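Local coordinates for Lmo0135 protein (Listeria monocytogenes EGD-e, PDB 5ISU) that is a substrate-binding protein of an ABC transporter, probably serving in the uptake of peptides across the membrane, at residues G18-V24 against L206-R212. Where two conformers were deposited one is given. Residues are numbered along the deposited sequence.
Sequences GSLIIGV and LDKVTFR
A parallel β-strand pair joins the first strand of this family 5 solute-binding protein, 19-24, to strand 208-212, far along the chain; 19-24 lies at one end of a mixed four-stranded sheet whose next member, beyond 208-212, is the antiparallel strand 190-195, and on its other side I21 and G23 hydrogen-bond through their backbones to N230 and L231. The axes approach to 4.5 Å at -23°, with S19, L20, I21, I22 and G23 paired in step with K208, V209, T210, F211 and R212 (CA-CA 4.6-4.9 Å). Amides and carbonyls of even-numbered residues on both strands alternate across the gap: L20 N to K208 O 3.0 Å, T210 N to L20 O 2.9 Å, I22 N to T210 O 2.8 Å, R212 N to I22 O 2.7 Å, V24 N to R212 O 2.9 Å. At the start, G18 O accepts from both D207 N (2.9 Å) and K208 N (3.3 Å); G18 has phi/psi 111/167, which favours glycine. L20 (t, p), I22 (m, t), V209 (t) and F211 (m) share the buried face, where I22 CD1 lies 3.8 Å from V209 CG1 and 3.7 Å from F211 CE1, V24 CG1 meets the ring edge at F211 CD1 (3.9 Å), and helix 39-48 also touches F211. S19, I21, K208, T210 and R212 occupy the more open face, with I21 CD1 3.6 Å from T210 CB. There a water donates to L20 O (3.0 Å) and hydrogen-bonds T210 OG1 at 2.7 Å.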
ATOM      1  N   GLY A  18     -17.924  24.923  -6.697  1.00 53.17           N
ATOM      2  CA  GLY A  18     -18.725  23.790  -6.340  1.00 50.52           C
ATOM      3  C   GLY A  18     -18.015  23.044  -5.236  1.00 48.12           C
ATOM      4  O   GLY A  18     -16.833  23.268  -4.967  1.00 42.74           O
ATOM      5  N   SER A  19     -18.756  22.137  -4.609  1.00 47.57           N
ATOM      6  CA  SER A  19     -18.273  21.371  -3.502  1.00 45.92           C
ATOM      7  C   SER A  19     -18.232  19.899  -3.875  1.00 45.52           C
ATOM      8  O   SER A  19     -18.957  19.456  -4.755  1.00 46.31           O
ATOM      9  CB  SER A  19     -19.227  21.545  -2.316  1.00 47.19           C
ATOM     10  OG  SER A  19     -19.444  22.904  -1.992  1.00 47.60           O
ATOM     11  N   LEU A  20     -17.370  19.157  -3.191  1.00 44.47           N
ATOM     12  CA  LEU A  20     -17.260  17.708  -3.349  1.00 44.16           C
ATOM     13  C   LEU A  20     -17.212  17.125  -1.952  1.00 43.03           C
ATOM     14  O   LEU A  20     -16.443  17.588  -1.114  1.00 44.12           O
ATOM     15  CB  LEU A  20     -15.995  17.297  -4.092  1.00 43.86           C
ATOM     16  CG  LEU A  20     -15.783  15.783  -4.285  1.00 43.00           C
ATOM     17  CD1 LEU A  20     -16.808  15.206  -5.237  1.00 45.14           C
ATOM     18  CD2 LEU A  20     -14.393  15.502  -4.817  1.00 42.64           C
ATOM     19  N   ILE A  21     -18.047  16.119  -1.715  0.50 43.42           N
ATOM     20  CA  ILE A  21     -18.130  15.428  -0.438  0.50 42.49           C
ATOM     21  C   ILE A  21     -17.599  14.029  -0.678  0.50 40.23           C
ATOM     22  O   ILE A  21     -18.117  13.320  -1.541  0.50 38.88           O
ATOM     23  CB  ILE A  21     -19.586  15.300   0.028  0.50 44.77           C
ATOM     24  CG1 ILE A  21     -20.268  16.663   0.049  0.50 46.81           C
ATOM     25  CG2 ILE A  21     -19.639  14.676   1.409  0.50 45.54           C
ATOM     26  CD1 ILE A  21     -19.758  17.564   1.141  0.50 48.06           C
ATOM     27  N   ILE A  22     -16.572  13.636   0.073  1.00 38.74           N
ATOM     28  CA  ILE A  22     -15.957  12.316  -0.081  1.00 39.38           C
ATOM     29  C   ILE A  22     -16.188  11.475   1.163  1.00 41.13           C
ATOM     30  O   ILE A  22     -15.929  11.915   2.278  1.00 43.68           O
ATOM     31  CB  ILE A  22     -14.450  12.444  -0.318  1.00 38.15           C
ATOM     32  CG1 ILE A  22     -14.166  13.485  -1.402  1.00 36.32           C
ATOM     33  CG2 ILE A  22     -13.839  11.075  -0.650  1.00 37.01           C
ATOM     34  CD1 ILE A  22     -12.695  13.638  -1.721  1.00 36.68           C
ATOM     35  N   GLY A  23     -16.662  10.256   0.966  1.00 42.98           N
ATOM     36  CA  GLY A  23     -16.972   9.371   2.094  1.00 45.73           C
ATOM     37  C   GLY A  23     -15.761   8.561   2.503  1.00 45.46           C
ATOM     38  O   GLY A  23     -15.105   7.972   1.650  1.00 44.21           O
ATOM     39  N   VAL A  24     -15.425   8.602   3.790  1.00 47.50           N
ATOM     40  CA  VAL A  24     -14.338   7.787   4.343  1.00 48.64           C
ATOM     41  C   VAL A  24     -14.934   7.008   5.519  1.00 53.81           C
ATOM     42  O   VAL A  24     -16.009   7.361   6.029  1.00 56.51           O
ATOM     43  CB  VAL A  24     -13.119   8.616   4.758  1.00 48.76           C
ATOM     44  CG1 VAL A  24     -12.525   9.293   3.545  1.00 49.44           C
ATOM     45  CG2 VAL A  24     -13.473   9.642   5.818  1.00 50.99           C
ATOM     46  N   LEU A 206     -12.813  22.655  -8.257  1.00 47.61           N
ATOM     47  CA  LEU A 206     -13.780  22.593  -7.151  1.00 47.32           C
ATOM     48  C   LEU A 206     -13.271  23.503  -6.025  1.00 46.75           C
ATOM     49  O   LEU A 206     -12.081  23.526  -5.696  1.00 45.58           O
ATOM     50  CB  LEU A 206     -13.972  21.160  -6.652  1.00 46.63           C
ATOM     51  CG  LEU A 206     -14.583  20.191  -7.682  1.00 48.09           C
ATOM     52  CD1 LEU A 206     -14.378  18.743  -7.259  1.00 47.41           C
ATOM     53  CD2 LEU A 206     -16.059  20.481  -7.930  1.00 49.28           C
ATOM     54  N   ASP A 207     -14.190  24.247  -5.444  1.00 48.87           N
ATOM     55  CA  ASP A 207     -13.872  25.200  -4.405  1.00 53.41           C
ATOM     56  C   ASP A 207     -13.696  24.552  -3.017  1.00 52.98           C
ATOM     57  O   ASP A 207     -12.757  24.881  -2.309  1.00 55.77           O
ATOM     58  CB  ASP A 207     -14.976  26.278  -4.375  1.00 58.09           C
ATOM     59  CG  ASP A 207     -14.743  27.335  -3.301  1.00 64.45           C
ATOM     60  OD1 ASP A 207     -13.565  27.677  -3.032  1.00 68.85           O
ATOM     61  OD2 ASP A 207     -15.746  27.834  -2.736  1.00 69.91           O
ATOM     62  N   LYS A 208     -14.597  23.652  -2.629  1.00 55.21           N
ATOM     63  CA  LYS A 208     -14.529  23.007  -1.300  1.00 54.68           C
ATOM     64  C   LYS A 208     -14.569  21.493  -1.361  1.00 50.29           C
ATOM     65  O   LYS A 208     -15.215  20.930  -2.233  1.00 49.03           O
ATOM     66  CB  LYS A 208     -15.680  23.477  -0.429  1.00 58.23           C
ATOM     67  CG  LYS A 208     -15.692  24.965  -0.222  1.00 61.99           C
ATOM     68  CD  LYS A 208     -16.665  25.316   0.863  1.00 69.20           C
ATOM     69  CE  LYS A 208     -16.773  26.808   1.039  1.00 74.81           C
ATOM     70  NZ  LYS A 208     -17.646  27.077   2.210  1.00 79.53           N
ATOM     71  N   VAL A 209     -13.836  20.845  -0.455  1.00 48.19           N
ATOM     72  CA  VAL A 209     -13.813  19.387  -0.363  1.00 44.91           C
ATOM     73  C   VAL A 209     -14.003  19.022   1.090  1.00 45.95           C
ATOM     74  O   VAL A 209     -13.309  19.540   1.959  1.00 46.48           O
ATOM     75  CB  VAL A 209     -12.513  18.775  -0.897  1.00 44.84           C
ATOM     76  CG1 VAL A 209     -12.476  17.273  -0.643  1.00 44.02           C
ATOM     77  CG2 VAL A 209     -12.366  19.037  -2.387  1.00 44.68           C
ATOM     78  N   THR A 210     -14.959  18.140   1.348  1.00 46.22           N
ATOM     79  CA  THR A 210     -15.261  17.709   2.692  1.00 48.24           C
ATOM     80  C   THR A 210     -15.108  16.212   2.730  1.00 46.14           C
ATOM     81  O   THR A 210     -15.590  15.526   1.829  1.00 44.10           O
ATOM     82  CB  THR A 210     -16.718  18.055   3.074  1.00 52.33           C
ATOM     83  OG1 THR A 210     -16.926  19.462   2.952  1.00 55.01           O
ATOM     84  CG2 THR A 210     -17.048  17.619   4.518  1.00 55.55           C
ATOM     85  N   PHE A 211     -14.396  15.709   3.734  1.00 44.16           N
ATOM     86  CA  PHE A 211     -14.264  14.265   3.930  1.00 43.82           C
ATOM     87  C   PHE A 211     -15.268  13.909   5.002  1.00 44.68           C
ATOM     88  O   PHE A 211     -15.096  14.308   6.152  1.00 44.47           O
ATOM     89  CB  PHE A 211     -12.849  13.863   4.348  1.00 42.33           C
ATOM     90  CG  PHE A 211     -11.849  13.969   3.232  1.00 41.24           C
ATOM     91  CD1 PHE A 211     -11.623  12.889   2.383  1.00 40.94           C
ATOM     92  CD2 PHE A 211     -11.156  15.144   3.011  1.00 40.69           C
ATOM     93  CE1 PHE A 211     -10.711  12.973   1.349  1.00 40.25           C
ATOM     94  CE2 PHE A 211     -10.251  15.246   1.961  1.00 38.75           C
ATOM     95  CZ  PHE A 211     -10.018  14.158   1.143  1.00 39.79           C
ATOM     96  N   ARG A 212     -16.319  13.188   4.599  1.00 44.75           N
ATOM     97  CA  ARG A 212     -17.421  12.774   5.492  1.00 48.08           C
ATOM     98  C   ARG A 212     -17.197  11.386   6.090  1.00 47.29           C
ATOM     99  O   ARG A 212     -17.110  10.403   5.373  1.00 48.62           O
ATOM    100  CB  ARG A 212     -18.736  12.799   4.703  1.00 49.35           C
ATOM    101  CG  ARG A 212     -19.974  12.254   5.398  1.00 52.74           C
ATOM    102  CD  ARG A 212     -20.316  12.983   6.680  1.00 57.04           C
ATOM    103  NE  ARG A 212     -20.671  14.388   6.475  1.00 58.24           N
ATOM    104  CZ  ARG A 212     -21.012  15.223   7.461  1.00 62.82           C
ATOM    105  NH1 ARG A 212     -21.048  14.805   8.732  1.00 62.02           N
ATOM    106  NH2 ARG A 212     -21.313  16.490   7.182  1.00 64.19           N
TER
HETATM  107  O   HOH W   1     -17.557  19.990   0.350  1.00 48.47           O